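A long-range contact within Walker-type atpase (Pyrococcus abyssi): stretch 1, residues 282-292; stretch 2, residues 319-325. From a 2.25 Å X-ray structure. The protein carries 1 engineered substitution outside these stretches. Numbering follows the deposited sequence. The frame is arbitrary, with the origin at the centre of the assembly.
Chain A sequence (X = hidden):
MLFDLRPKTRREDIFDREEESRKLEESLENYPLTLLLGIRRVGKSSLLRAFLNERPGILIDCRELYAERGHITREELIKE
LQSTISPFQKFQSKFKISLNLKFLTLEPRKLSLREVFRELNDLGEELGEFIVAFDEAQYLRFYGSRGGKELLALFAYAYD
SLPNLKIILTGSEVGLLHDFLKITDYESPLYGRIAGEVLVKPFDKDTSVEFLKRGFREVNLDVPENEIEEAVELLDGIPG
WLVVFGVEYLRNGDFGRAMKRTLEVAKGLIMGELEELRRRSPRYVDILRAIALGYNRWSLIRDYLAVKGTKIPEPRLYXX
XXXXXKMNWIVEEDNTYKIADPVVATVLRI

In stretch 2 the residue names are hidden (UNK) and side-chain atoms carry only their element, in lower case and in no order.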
# COMPACT_ATOMS: atom_id res chain seq x y z
N PRO A 282 -14.34 19.68 0.83
CA PRO A 282 -15.42 19.13 -0.02
C PRO A 282 -15.02 19.15 -1.49
O PRO A 282 -15.46 18.29 -2.27
CB PRO A 282 -16.58 20.11 0.22
CG PRO A 282 -16.29 20.76 1.53
CD PRO A 282 -14.80 20.84 1.63
N ARG A 283 -14.19 20.13 -1.85
CA ARG A 283 -13.63 20.27 -3.20
C ARG A 283 -13.00 19.00 -3.77
O ARG A 283 -13.22 18.68 -4.94
CB ARG A 283 -12.62 21.42 -3.22
CG ARG A 283 -13.10 22.70 -3.90
CD ARG A 283 -14.61 22.87 -3.89
NE ARG A 283 -14.99 23.60 -2.71
CZ ARG A 283 -16.09 23.39 -2.00
NH1 ARG A 283 -16.96 22.45 -2.32
NH2 ARG A 283 -16.29 24.15 -0.94
N TYR A 284 -12.22 18.28 -2.97
CA TYR A 284 -11.58 17.02 -3.41
C TYR A 284 -12.57 16.05 -4.04
O TYR A 284 -12.32 15.53 -5.10
CB TYR A 284 -10.87 16.31 -2.25
CG TYR A 284 -9.55 16.91 -1.83
CD1 TYR A 284 -8.54 17.17 -2.76
CD2 TYR A 284 -9.29 17.18 -0.48
CE1 TYR A 284 -7.31 17.70 -2.36
CE2 TYR A 284 -8.08 17.71 -0.07
CZ TYR A 284 -7.09 17.97 -1.02
OH TYR A 284 -5.89 18.51 -0.62
N VAL A 285 -13.69 15.82 -3.36
CA VAL A 285 -14.71 14.88 -3.84
C VAL A 285 -15.46 15.41 -5.07
O VAL A 285 -15.79 14.64 -5.98
CB VAL A 285 -15.69 14.48 -2.73
CG1 VAL A 285 -16.64 13.40 -3.24
CG2 VAL A 285 -14.93 13.97 -1.53
N ASP A 286 -15.71 16.72 -5.08
CA ASP A 286 -16.29 17.42 -6.23
C ASP A 286 -15.42 17.23 -7.49
O ASP A 286 -15.95 16.98 -8.57
CB ASP A 286 -16.45 18.91 -5.93
CG ASP A 286 -17.63 19.22 -5.00
OD1 ASP A 286 -18.45 18.32 -4.68
OD2 ASP A 286 -17.76 20.40 -4.59
N ILE A 287 -14.11 17.38 -7.33
CA ILE A 287 -13.16 17.25 -8.44
C ILE A 287 -13.12 15.81 -8.95
O ILE A 287 -13.13 15.56 -10.15
CB ILE A 287 -11.75 17.75 -8.03
CG1 ILE A 287 -11.77 19.27 -7.77
CG2 ILE A 287 -10.71 17.39 -9.09
CD1 ILE A 287 -10.46 19.84 -7.18
N LEU A 288 -13.09 14.87 -8.00
CA LEU A 288 -13.11 13.44 -8.26
C LEU A 288 -14.37 13.02 -9.03
O LEU A 288 -14.28 12.34 -10.06
CB LEU A 288 -13.02 12.70 -6.93
CG LEU A 288 -11.71 11.98 -6.53
CD1 LEU A 288 -10.48 12.36 -7.33
CD2 LEU A 288 -11.43 11.99 -5.05
N ARG A 289 -15.53 13.45 -8.55
CA ARG A 289 -16.77 13.15 -9.27
C ARG A 289 -16.79 13.73 -10.69
O ARG A 289 -17.13 13.02 -11.64
CB ARG A 289 -17.99 13.58 -8.47
CG ARG A 289 -19.27 12.97 -8.99
CD ARG A 289 -20.39 13.07 -7.99
NE ARG A 289 -20.35 12.02 -6.97
CZ ARG A 289 -20.12 12.23 -5.68
NH1 ARG A 289 -19.91 13.45 -5.22
NH2 ARG A 289 -20.12 11.20 -4.84
N ALA A 290 -16.37 14.99 -10.84
CA ALA A 290 -16.25 15.63 -12.14
C ALA A 290 -15.43 14.78 -13.14
O ALA A 290 -15.88 14.52 -14.24
CB ALA A 290 -15.64 17.06 -11.99
N ILE A 291 -14.22 14.40 -12.74
CA ILE A 291 -13.32 13.55 -13.54
C ILE A 291 -13.98 12.22 -13.93
O ILE A 291 -14.00 11.86 -15.11
CB ILE A 291 -11.95 13.31 -12.83
CG1 ILE A 291 -11.22 14.65 -12.66
CG2 ILE A 291 -11.06 12.27 -13.60
CD1 ILE A 291 -9.99 14.61 -11.77
N ALA A 292 -14.56 11.53 -12.95
CA ALA A 292 -15.33 10.31 -13.18
C ALA A 292 -16.45 10.47 -14.21
O ALA A 292 -16.79 9.51 -14.92
CB ALA A 292 -15.91 9.77 -11.83
N UNK A 319 -3.22 23.11 -6.74
CA UNK A 319 -2.84 22.46 -5.48
C UNK A 319 -3.72 21.23 -5.19
O UNK A 319 -3.20 20.16 -4.88
c UNK A 319 -2.88 23.46 -4.33
N UNK A 320 -5.03 21.39 -5.35
CA UNK A 320 -5.98 20.29 -5.14
C UNK A 320 -5.70 19.08 -6.03
O UNK A 320 -5.68 17.95 -5.56
c UNK A 320 -7.98 21.79 -4.31
c UNK A 320 -8.18 21.18 -2.93
c UNK A 320 -7.44 20.77 -5.33
c UNK A 320 -9.26 22.47 -4.78
N UNK A 321 -5.48 19.33 -7.32
CA UNK A 321 -5.20 18.28 -8.30
C UNK A 321 -3.84 17.60 -8.03
O UNK A 321 -3.72 16.37 -8.13
c UNK A 321 -5.26 18.83 -9.71
c UNK A 321 -6.51 19.91 -11.56
c UNK A 321 -7.28 17.65 -10.70
c UNK A 321 -6.65 19.01 -10.33
N UNK A 322 -2.84 18.40 -7.69
CA UNK A 322 -1.53 17.87 -7.31
C UNK A 322 -1.59 16.95 -6.09
O UNK A 322 -0.97 15.89 -6.08
o UNK A 322 -1.36 19.79 -10.16
c UNK A 322 -0.37 19.12 -9.72
c UNK A 322 0.27 19.45 -8.35
c UNK A 322 -0.53 19.01 -7.10
o UNK A 322 0.16 18.20 -10.38
N UNK A 323 -2.34 17.36 -5.06
CA UNK A 323 -2.57 16.53 -3.87
C UNK A 323 -3.26 15.19 -4.18
O UNK A 323 -2.85 14.15 -3.69
o UNK A 323 -3.08 19.22 -1.41
n UNK A 323 -1.23 18.38 -2.37
c UNK A 323 -2.54 18.39 -2.14
c UNK A 323 -3.37 17.31 -2.83
N UNK A 324 -4.32 15.26 -4.98
CA UNK A 324 -5.04 14.09 -5.47
C UNK A 324 -4.15 13.10 -6.21
O UNK A 324 -4.30 11.88 -6.06
c UNK A 324 -7.95 14.18 -4.46
c UNK A 324 -6.17 14.58 -6.39
c UNK A 324 -8.46 15.67 -6.52
c UNK A 324 -7.65 14.49 -5.97
N UNK A 325 -3.21 13.63 -7.00
CA UNK A 325 -2.19 12.82 -7.66
C UNK A 325 -1.20 12.16 -6.68
O UNK A 325 -0.86 10.96 -6.82
c UNK A 325 -1.41 13.68 -8.67
n UNK A 325 0.29 16.13 -12.14
c UNK A 325 -2.20 14.06 -9.93
c UNK A 325 -1.57 15.28 -10.64
c UNK A 325 -0.32 14.93 -11.44

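Position 319 carries a single side-chain carbon. Its CB is 6.9 Å from OH of Tyr 284, too far for contact. One carbon and nothing more is alanine: Ala 319.

Position 320 has four carbons and no other element, forked at the second. Its CB lies 3.7 Å from CD1 of Ile 287, and one of its branch carbons sits over a face of the Tyr 284 ring. The residue is Leu 320. CD2 is the atom over the ring, 4.0 Å from the centroid and 27° off the normal, a CH-pi contact. CD1, the other branch, lies 3.9 Å from CB of Arg 283.

Position 321 again shows four carbons forked at the second. Its CA-to-CB bond points away from stretch 1, but the end of the side chain comes nearer and reaches two isoleucines. This is Leu 321. Its CD2 is 3.8 Å from CG2 of Ile 287 and 4.2 Å from CD1 of Ile 291.

Position 322 has three carbons, the third carrying two oxygens. It touches nothing on stretch 1. A carboxylate on a chain of this length is glutamate: Glu 322.

Position 323 has two carbons, the second carrying one oxygen and one nitrogen. Its CA-to-CB bond points toward stretch 1, and the oxygen lies near the hydroxyl of Tyr 284. This short amide is Asn 323. Its OD1 accepts a weak hydrogen bond from OH of Tyr 284 at 3.0 Å.

Position 324 has four carbons forked at the second and packs against Tyr 284, Ile 287 and Leu 288. It is Leu 324. CD1 is 3.5 Å from CD1 of Tyr 284, CD2 is 3.8 Å from CG2 of Ile 287, and CG is 3.8 Å from CD1 of Leu 288.

Position 325 has four carbons in a row ending in nitrogen. It does not touch stretch 1. This is Lys 325. Its NZ forms a salt bridge with OE2 of Glu 322 at 2.7 Å, one turn back on the same helix.

The contact joins two helices that cross at -77°, with axes 10.4 Å apart at closest approach. The two stretches bury 434 Å² between them, both sides summed. Tyr 284 has the largest share. Its ring packs against Leu 320 and Leu 324, while its hydroxyl meets the amide of Asn 323. Ile 287 touches all three leucines. The contact is therefore mainly apolar packing, with one weak polar link. The charged pair of Glu 322 and Lys 325 stays outside it.

Stretch 2, residues 319-325: ALLENLK
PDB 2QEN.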